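Local coordinates for lipoteichoic acid primase (Listeria monocytogenes, PDB 4UOP), which is an extracellular catalytic domain of the sulfatase family, with a magnesium ion bound in its metal site, at residues E194-Y208 against Q260-I273. Residues are numbered along the deposited sequence; the frame is centred on the assembly and turned at random.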
ATOM      1  N   GLU B 194      25.556  -0.045  17.887  1.00 20.71           N
ATOM      2  CA  GLU B 194      26.862  -0.415  18.430  1.00 22.11           C
ATOM      3  C   GLU B 194      27.020  -1.935  18.505  1.00 21.35           C
ATOM      4  O   GLU B 194      28.057  -2.461  18.157  1.00 20.47           O
ATOM      5  CB  GLU B 194      27.113   0.194  19.817  1.00 24.56           C
ATOM      6  CG  GLU B 194      28.518  -0.073  20.342  1.00 27.75           C
ATOM      7  CD  GLU B 194      28.899   0.795  21.539  1.00 31.92           C
ATOM      8  OE1 GLU B 194      28.002   1.364  22.194  1.00 32.18           O
ATOM      9  OE2 GLU B 194      30.116   0.914  21.822  1.00 36.22           O
ATOM     10  N   VAL B 195      25.982  -2.631  18.948  1.00 20.51           N
ATOM     11  CA  VAL B 195      26.020  -4.097  19.046  1.00 20.23           C
ATOM     12  C   VAL B 195      26.047  -4.715  17.631  1.00 19.26           C
ATOM     13  O   VAL B 195      26.758  -5.696  17.389  1.00 19.76           O
ATOM     14  CB  VAL B 195      24.821  -4.627  19.857  1.00 20.78           C
ATOM     15  CG1 VAL B 195      24.744  -6.140  19.806  1.00 20.11           C
ATOM     16  CG2 VAL B 195      24.905  -4.152  21.316  1.00 21.58           C
ATOM     17  N   LEU B 196      25.287  -4.126  16.705  1.00 18.86           N
ATOM     18  CA  LEU B 196      25.281  -4.577  15.305  1.00 18.77           C
ATOM     19  C   LEU B 196      26.698  -4.617  14.771  1.00 18.45           C
ATOM     20  O   LEU B 196      27.179  -5.671  14.309  1.00 18.61           O
ATOM     21  CB  LEU B 196      24.408  -3.654  14.438  1.00 18.38           C
ATOM     22  CG  LEU B 196      24.505  -3.834  12.918  1.00 18.52           C
ATOM     23  CD1 LEU B 196      23.906  -5.173  12.518  1.00 19.18           C
ATOM     24  CD2 LEU B 196      23.813  -2.688  12.218  1.00 19.20           C
ATOM     25  N   TYR B 197      27.404  -3.493  14.897  1.00 19.11           N
ATOM     26  CA  TYR B 197      28.732  -3.387  14.313  1.00 20.05           C
ATOM     27  C   TYR B 197      29.776  -4.208  15.078  1.00 20.23           C
ATOM     28  O   TYR B 197      30.652  -4.835  14.479  1.00 19.07           O
ATOM     29  CB  TYR B 197      29.168  -1.928  14.214  1.00 19.79           C
ATOM     30  CG  TYR B 197      28.270  -1.080  13.340  1.00 18.96           C
ATOM     31  CD1 TYR B 197      27.946  -1.484  12.040  1.00 18.34           C
ATOM     32  CD2 TYR B 197      27.753   0.121  13.795  1.00 17.89           C
ATOM     33  CE1 TYR B 197      27.113  -0.719  11.245  1.00 18.16           C
ATOM     34  CE2 TYR B 197      26.939   0.906  13.000  1.00 17.92           C
ATOM     35  CZ  TYR B 197      26.605   0.476  11.712  1.00 18.52           C
ATOM     36  OH  TYR B 197      25.764   1.245  10.925  1.00 18.55           O
ATOM     37  N   ASN B 198      29.688  -4.196  16.404  1.00 21.37           N
ATOM     38  CA  ASN B 198      30.641  -4.941  17.227  1.00 22.67           C
ATOM     39  C   ASN B 198      30.550  -6.456  17.083  1.00 20.95           C
ATOM     40  O   ASN B 198      31.553  -7.140  17.185  1.00 20.89           O
ATOM     41  CB  ASN B 198      30.513  -4.543  18.700  1.00 24.89           C
ATOM     42  CG  ASN B 198      31.183  -3.222  19.001  1.00 28.55           C
ATOM     43  OD1 ASN B 198      32.030  -2.760  18.245  1.00 31.76           O
ATOM     44  ND2 ASN B 198      30.820  -2.615  20.122  1.00 30.79           N
ATOM     45  N   LYS B 199      29.356  -6.989  16.889  1.00 20.05           N
ATOM     46  CA  LYS B 199      29.209  -8.423  16.712  1.00 21.41           C
ATOM     47  C   LYS B 199      29.396  -8.852  15.259  1.00 20.82           C
ATOM     48  O   LYS B 199      29.824  -9.963  15.015  1.00 21.06           O
ATOM     49  CB  LYS B 199      27.887  -8.917  17.271  1.00 24.47           C
ATOM     50  CG  LYS B 199      27.846  -8.805  18.796  1.00 28.54           C
ATOM     51  CD  LYS B 199      26.646  -9.513  19.387  1.00 32.60           C
ATOM     52  CE  LYS B 199      26.760  -9.634  20.897  1.00 34.84           C
ATOM     53  NZ  LYS B 199      27.700 -10.717  21.303  1.00 37.34           N
ATOM     54  N   ALA B 200      29.139  -7.968  14.304  1.00 19.66           N
ATOM     55  CA  ALA B 200      29.392  -8.312  12.889  1.00 19.56           C
ATOM     56  C   ALA B 200      30.891  -8.309  12.571  1.00 20.27           C
ATOM     57  O   ALA B 200      31.392  -9.186  11.862  1.00 19.45           O
ATOM     58  CB  ALA B 200      28.657  -7.363  11.957  1.00 19.66           C
ATOM     59  N   PHE B 201      31.610  -7.331  13.108  1.00 21.04           N
ATOM     60  CA  PHE B 201      32.987  -7.112  12.721  1.00 22.33           C
ATOM     61  C   PHE B 201      33.890  -8.366  12.830  1.00 23.26           C
ATOM     62  O   PHE B 201      34.641  -8.659  11.897  1.00 22.61           O
ATOM     63  CB  PHE B 201      33.591  -5.900  13.459  1.00 23.79           C
ATOM     64  CG  PHE B 201      35.057  -5.739  13.216  1.00 25.08           C
ATOM     65  CD1 PHE B 201      35.513  -5.127  12.060  1.00 26.38           C
ATOM     66  CD2 PHE B 201      35.979  -6.243  14.120  1.00 26.76           C
ATOM     67  CE1 PHE B 201      36.874  -5.000  11.821  1.00 26.58           C
ATOM     68  CE2 PHE B 201      37.333  -6.120  13.888  1.00 28.22           C
ATOM     69  CZ  PHE B 201      37.776  -5.497  12.737  1.00 26.55           C
ATOM     70  N   PRO B 202      33.837  -9.099  13.965  1.00 22.77           N
ATOM     71  CA  PRO B 202      34.709 -10.267  14.109  1.00 23.97           C
ATOM     72  C   PRO B 202      34.445 -11.344  13.058  1.00 22.81           C
ATOM     73  O   PRO B 202      35.354 -12.067  12.683  1.00 24.07           O
ATOM     74  CB  PRO B 202      34.374 -10.788  15.513  1.00 24.17           C
ATOM     75  CG  PRO B 202      33.883  -9.589  16.250  1.00 24.30           C
ATOM     76  CD  PRO B 202      33.171  -8.746  15.236  1.00 23.60           C
ATOM     77  N   ILE B 203      33.211 -11.434  12.584  1.00 22.25           N
ATOM     78  CA  ILE B 203      32.863 -12.381  11.540  1.00 21.82           C
ATOM     79  C   ILE B 203      33.558 -11.986  10.244  1.00 21.13           C
ATOM     80  O   ILE B 203      34.125 -12.842   9.567  1.00 21.35           O
ATOM     81  CB  ILE B 203      31.337 -12.452  11.331  1.00 23.15           C
ATOM     82  CG1 ILE B 203      30.692 -13.071  12.573  1.00 25.52           C
ATOM     83  CG2 ILE B 203      31.003 -13.272  10.090  1.00 23.08           C
ATOM     84  CD1 ILE B 203      29.220 -12.795  12.679  1.00 27.16           C
ATOM     85  N   LEU B 204      33.523 -10.695   9.918  1.00 19.86           N
ATOM     86  CA  LEU B 204      34.178 -10.164   8.721  1.00 20.98           C
ATOM     87  C   LEU B 204      35.699 -10.304   8.817  1.00 21.67           C
ATOM     88  O   LEU B 204      36.347 -10.646   7.839  1.00 18.54           O
ATOM     89  CB  LEU B 204      33.815  -8.697   8.494  1.00 21.69           C
ATOM     90  CG  LEU B 204      32.322  -8.313   8.537  1.00 22.57           C
ATOM     91  CD1 LEU B 204      32.100  -6.880   8.061  1.00 23.20           C
ATOM     92  CD2 LEU B 204      31.480  -9.293   7.751  1.00 23.07           C
ATOM     93  N   GLU B 205      36.248 -10.016   9.997  1.00 21.26           N
ATOM     94  CA  GLU B 205      37.685 -10.118  10.230  1.00 24.69           C
ATOM     95  C   GLU B 205      38.202 -11.543  10.013  1.00 24.43           C
ATOM     96  O   GLU B 205      39.275 -11.734   9.449  1.00 24.09           O
ATOM     97  CB  GLU B 205      38.030  -9.639  11.652  1.00 29.51           C
ATOM     98  CG  GLU B 205      39.520  -9.476  11.900  1.00 34.40           C
ATOM     99  CD  GLU B 205      39.819  -8.852  13.255  1.00 39.38           C
ATOM    100  OE1 GLU B 205      39.167  -9.241  14.249  1.00 46.10           O
ATOM    101  OE2 GLU B 205      40.697  -7.964  13.318  1.00 46.34           O
ATOM    102  N   GLU B 206      37.435 -12.547  10.434  1.00 24.81           N
ATOM    103  CA  GLU B 206      37.871 -13.922  10.224  1.00 25.76           C
ATOM    104  C   GLU B 206      37.786 -14.350   8.769  1.00 24.21           C
ATOM    105  O   GLU B 206      38.648 -15.091   8.303  1.00 22.98           O
ATOM    106  CB  GLU B 206      37.136 -14.889  11.147  1.00 29.64           C
ATOM    107  CG  GLU B 206      37.626 -14.772  12.595  1.00 35.05           C
ATOM    108  CD  GLU B 206      39.157 -14.645  12.734  1.00 38.88           C
ATOM    109  OE1 GLU B 206      39.872 -15.649  12.487  1.00 43.15           O
ATOM    110  OE2 GLU B 206      39.653 -13.545  13.103  1.00 39.76           O
ATOM    111  N   GLN B 207      36.787 -13.853   8.040  1.00 20.98           N
ATOM    112  CA  GLN B 207      36.724 -14.136   6.611  1.00 21.40           C
ATOM    113  C   GLN B 207      37.891 -13.477   5.882  1.00 20.62           C
ATOM    114  O   GLN B 207      38.512 -14.074   4.997  1.00 21.56           O
ATOM    115  CB  GLN B 207      35.400 -13.642   6.030  1.00 21.62           C
ATOM    116  CG  GLN B 207      34.221 -14.509   6.420  1.00 22.17           C
ATOM    117  CD  GLN B 207      32.910 -13.930   5.938  1.00 22.31           C
ATOM    118  OE1 GLN B 207      32.579 -12.777   6.236  1.00 22.74           O
ATOM    119  NE2 GLN B 207      32.179 -14.704   5.152  1.00 22.87           N
ATOM    120  N   TYR B 208      38.189 -12.243   6.272  1.00 20.40           N
ATOM    121  CA  TYR B 208      39.308 -11.497   5.710  1.00 20.35           C
ATOM    122  C   TYR B 208      40.644 -12.256   5.911  1.00 21.88           C
ATOM    123  O   TYR B 208      41.418 -12.423   4.967  1.00 22.27           O
ATOM    124  CB  TYR B 208      39.357 -10.123   6.360  1.00 21.01           C
ATOM    125  CG  TYR B 208      40.554  -9.268   6.010  1.00 21.20           C
ATOM    126  CD1 TYR B 208      40.746  -8.798   4.729  1.00 22.04           C
ATOM    127  CD2 TYR B 208      41.484  -8.921   6.986  1.00 22.74           C
ATOM    128  CE1 TYR B 208      41.839  -7.998   4.416  1.00 23.79           C
ATOM    129  CE2 TYR B 208      42.572  -8.117   6.693  1.00 24.12           C
ATOM    130  CZ  TYR B 208      42.759  -7.672   5.412  1.00 24.69           C
ATOM    131  OH  TYR B 208      43.861  -6.887   5.157  1.00 25.90           O
ATOM    132  N   GLN B 260      28.234   5.605  15.600  1.00 17.90           N
ATOM    133  CA  GLN B 260      28.523   4.179  15.640  1.00 19.16           C
ATOM    134  C   GLN B 260      29.023   3.707  14.284  1.00 18.00           C
ATOM    135  O   GLN B 260      29.920   2.876  14.217  1.00 18.56           O
ATOM    136  CB  GLN B 260      27.306   3.369  16.097  1.00 20.15           C
ATOM    137  CG  GLN B 260      26.906   3.646  17.554  1.00 22.20           C
ATOM    138  CD  GLN B 260      28.064   3.500  18.531  1.00 23.87           C
ATOM    139  OE1 GLN B 260      28.912   2.618  18.382  1.00 25.61           O
ATOM    140  NE2 GLN B 260      28.088   4.351  19.550  1.00 26.44           N
ATOM    141  N   LEU B 261      28.482   4.275  13.218  1.00 17.51           N
ATOM    142  CA  LEU B 261      29.007   4.000  11.868  1.00 17.77           C
ATOM    143  C   LEU B 261      30.479   4.397  11.745  1.00 18.10           C
ATOM    144  O   LEU B 261      31.295   3.638  11.223  1.00 17.89           O
ATOM    145  CB  LEU B 261      28.182   4.723  10.816  1.00 18.15           C
ATOM    146  CG  LEU B 261      28.607   4.457   9.364  1.00 18.66           C
ATOM    147  CD1 LEU B 261      28.376   2.998   8.985  1.00 19.19           C
ATOM    148  CD2 LEU B 261      27.865   5.394   8.426  1.00 19.64           C
ATOM    149  N   GLY B 262      30.834   5.558  12.287  1.00 18.19           N
ATOM    150  CA  GLY B 262      32.221   6.016  12.292  1.00 18.54           C
ATOM    151  C   GLY B 262      33.174   5.079  13.027  1.00 19.10           C
ATOM    152  O   GLY B 262      34.302   4.849  12.596  1.00 19.99           O
ATOM    153  N   GLU B 263      32.731   4.546  14.160  1.00 20.05           N
ATOM    154  CA  GLU B 263      33.532   3.575  14.901  1.00 22.19           C
ATOM    155  C   GLU B 263      33.727   2.257  14.128  1.00 20.86           C
ATOM    156  O   GLU B 263      34.804   1.653  14.187  1.00 19.71           O
ATOM    157  CB  GLU B 263      32.937   3.329  16.289  1.00 24.54           C
ATOM    158  CG  GLU B 263      33.082   4.567  17.174  1.00 27.47           C
ATOM    159  CD  GLU B 263      32.409   4.441  18.532  1.00 30.61           C
ATOM    160  OE1 GLU B 263      32.160   3.309  18.992  1.00 36.60           O
ATOM    161  OE2 GLU B 263      32.117   5.496  19.136  1.00 34.95           O
ATOM    162  N   PHE B 264      32.682   1.821  13.426  1.00 19.27           N
ATOM    163  CA  PHE B 264      32.746   0.635  12.585  1.00 19.13           C
ATOM    164  C   PHE B 264      33.757   0.860  11.456  1.00 19.06           C
ATOM    165  O   PHE B 264      34.611  -0.006  11.203  1.00 18.78           O
ATOM    166  CB  PHE B 264      31.354   0.307  12.061  1.00 18.93           C
ATOM    167  CG  PHE B 264      31.289  -0.862  11.127  1.00 18.99           C
ATOM    168  CD1 PHE B 264      31.715  -2.127  11.525  1.00 18.81           C
ATOM    169  CD2 PHE B 264      30.728  -0.715   9.876  1.00 19.44           C
ATOM    170  CE1 PHE B 264      31.628  -3.207  10.661  1.00 19.70           C
ATOM    171  CE2 PHE B 264      30.636  -1.797   9.015  1.00 19.65           C
ATOM    172  CZ  PHE B 264      31.082  -3.040   9.406  1.00 19.35           C
ATOM    173  N   ILE B 265      33.696   2.031  10.824  1.00 19.49           N
ATOM    174  CA  ILE B 265      34.646   2.399   9.778  1.00 21.51           C
ATOM    175  C   ILE B 265      36.088   2.395  10.307  1.00 22.47           C
ATOM    176  O   ILE B 265      36.989   1.886   9.652  1.00 21.42           O
ATOM    177  CB  ILE B 265      34.310   3.777   9.165  1.00 21.66           C
ATOM    178  CG1 ILE B 265      33.009   3.706   8.367  1.00 22.13           C
ATOM    179  CG2 ILE B 265      35.434   4.269   8.273  1.00 21.74           C
ATOM    180  CD1 ILE B 265      32.425   5.052   7.996  1.00 22.94           C
ATOM    181  N   GLN B 266      36.305   2.947  11.496  1.00 23.06           N
ATOM    182  CA  GLN B 266      37.654   2.991  12.051  1.00 25.06           C
ATOM    183  C   GLN B 266      38.213   1.567  12.286  1.00 23.38           C
ATOM    184  O   GLN B 266      39.405   1.319  12.063  1.00 23.03           O
ATOM    185  CB  GLN B 266      37.697   3.831  13.328  1.00 26.91           C
ATOM    186  CG  GLN B 266      39.098   4.124  13.846  1.00 30.52           C
ATOM    187  CD  GLN B 266      39.961   4.833  12.816  1.00 31.97           C
ATOM    188  OE1 GLN B 266      39.613   5.903  12.328  1.00 35.17           O
ATOM    189  NE2 GLN B 266      41.063   4.209  12.446  1.00 35.05           N
ATOM    190  N   LYS B 267      37.357   0.636  12.696  1.00 23.35           N
ATOM    191  CA  LYS B 267      37.760  -0.762  12.842  1.00 24.69           C
ATOM    192  C   LYS B 267      38.069  -1.423  11.501  1.00 22.88           C
ATOM    193  O   LYS B 267      39.012  -2.198  11.408  1.00 21.91           O
ATOM    194  CB  LYS B 267      36.714  -1.568  13.610  1.00 27.12           C
ATOM    195  CG  LYS B 267      36.665  -1.168  15.074  1.00 31.75           C
ATOM    196  CD  LYS B 267      35.441  -1.716  15.791  1.00 35.24           C
ATOM    197  CE  LYS B 267      35.576  -3.195  16.113  1.00 37.68           C
ATOM    198  NZ  LYS B 267      34.730  -3.575  17.278  1.00 39.79           N
ATOM    199  N   LEU B 268      37.270  -1.122  10.481  1.00 21.95           N
ATOM    200  CA  LEU B 268      37.546  -1.595   9.132  1.00 21.63           C
ATOM    201  C   LEU B 268      38.885  -1.039   8.637  1.00 22.17           C
ATOM    202  O   LEU B 268      39.622  -1.732   7.949  1.00 23.04           O
ATOM    203  CB  LEU B 268      36.426  -1.197   8.160  1.00 20.84           C
ATOM    204  CG  LEU B 268      35.028  -1.779   8.383  1.00 20.78           C
ATOM    205  CD1 LEU B 268      34.055  -1.186   7.376  1.00 19.84           C
ATOM    206  CD2 LEU B 268      35.010  -3.311   8.350  1.00 20.90           C
ATOM    207  N   LYS B 269      39.192   0.211   8.964  1.00 22.57           N
ATOM    208  CA  LYS B 269      40.464   0.814   8.551  1.00 24.03           C
ATOM    209  C   LYS B 269      41.649   0.151   9.269  1.00 25.21           C
ATOM    210  O   LYS B 269      42.603  -0.281   8.618  1.00 25.11           O
ATOM    211  CB  LYS B 269      40.467   2.339   8.762  1.00 25.43           C
ATOM    212  CG  LYS B 269      39.569   3.105   7.802  1.00 27.23           C
ATOM    213  CD  LYS B 269      39.597   4.605   8.020  1.00 30.33           C
ATOM    214  CE  LYS B 269      38.817   5.323   6.933  1.00 32.75           C
ATOM    215  NZ  LYS B 269      38.745   6.793   7.145  1.00 36.90           N
ATOM    216  N   ASP B 270      41.582   0.072  10.598  1.00 25.89           N
ATOM    217  CA  ASP B 270      42.654  -0.520  11.408  1.00 27.99           C
ATOM    218  C   ASP B 270      42.956  -1.964  11.032  1.00 27.89           C
ATOM    219  O   ASP B 270      44.112  -2.369  10.998  1.00 25.72           O
ATOM    220  CB  ASP B 270      42.299  -0.482  12.896  1.00 30.97           C
ATOM    221  CG  ASP B 270      42.295   0.920  13.462  1.00 34.48           C
ATOM    222  OD1 ASP B 270      42.885   1.823  12.833  1.00 36.42           O
ATOM    223  OD2 ASP B 270      41.709   1.113  14.553  1.00 37.28           O
ATOM    224  N   SER B 271      41.903  -2.728  10.738  1.00 25.20           N
ATOM    225  CA  SER B 271      42.033  -4.124  10.438  1.00 24.95           C
ATOM    226  C   SER B 271      42.594  -4.398   9.052  1.00 24.28           C
ATOM    227  O   SER B 271      43.053  -5.511   8.806  1.00 25.30           O
ATOM    228  CB  SER B 271      40.674  -4.813  10.552  1.00 25.48           C
ATOM    229  OG  SER B 271      39.816  -4.399   9.508  1.00 24.51           O
ATOM    230  N   GLY B 272      42.562  -3.410   8.158  1.00 22.22           N
ATOM    231  CA  GLY B 272      42.927  -3.637   6.754  1.00 21.95           C
ATOM    232  C   GLY B 272      41.754  -3.955   5.824  1.00 21.56           C
ATOM    233  O   GLY B 272      41.907  -3.968   4.593  1.00 21.53           O
ATOM    234  N   ILE B 273      40.576  -4.208   6.387  1.00 20.74           N
ATOM    235  CA  ILE B 273      39.409  -4.558   5.566  1.00 20.24           C
ATOM    236  C   ILE B 273      39.009  -3.391   4.648  1.00 20.28           C
ATOM    237  O   ILE B 273      38.651  -3.603   3.492  1.00 19.56           O
ATOM    238  CB  ILE B 273      38.235  -5.024   6.442  1.00 20.38           C
ATOM    239  CG1 ILE B 273      38.572  -6.375   7.077  1.00 21.25           C
ATOM    240  CG2 ILE B 273      36.958  -5.177   5.628  1.00 20.86           C
ATOM    241  CD1 ILE B 273      37.687  -6.721   8.253  1.00 22.12           C
TER
HETATM  242  O   HOH W   1      34.078  -6.049  17.361  1.00 47.84           O
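Tyr197 and Phe264 lie against each other in an offset stack, ring centroids 4.7 Å apart and planes 17° from parallel. Phe264 CB also sits over the tyrosine face. The axes of segments 194-208 and 260-271 run nearly parallel, 9.5 Å apart with a crossing angle of -15°, and the flat rings, both buried, pack face on face between them. The other face of the Phe264 ring is covered by Leu268 CD1 from its own helix, while Leu204 CD1 reaches its edge, 4.2 Å from Phe264 CZ.

One turn on, Phe201 is a knob in the hole formed by Phe264, Lys267, Leu268 and Ser271. With CG anti to the backbone N (chi1 173°), its ring reaches across to the facing helix, where Lys267 CE makes a CH-pi contact with one face and Ser271 CB meets the edge, 3.7 Å from Phe201 CZ. Lys267 serves twice: its methylenes pack on the ring, and a bend at chi3 carries NZ to a hydrogen bond with Asn198 OD1 (3.0 Å), met from above the carbonyl plane. A water links Lys267 NZ to Asn198 O as well, giving the ammonium two partners.

After helix 246-271, Gly272 takes a positive phi that glycine readily adopts, and the chain turns so that Ile273 CG1 lies over the Tyr208 ring, 3.7 Å from Tyr208 CG.

Both helices pack side by side on the central mixed sheet, 246-271 as the helix of a beta-alpha-beta crossover between parallel strands 214-219 and 277-283: Tyr197 touches strands 59-65 and 214-219, Leu204 packs on 214-219, and Leu268 and Ile273 meet Ile61 of 59-65.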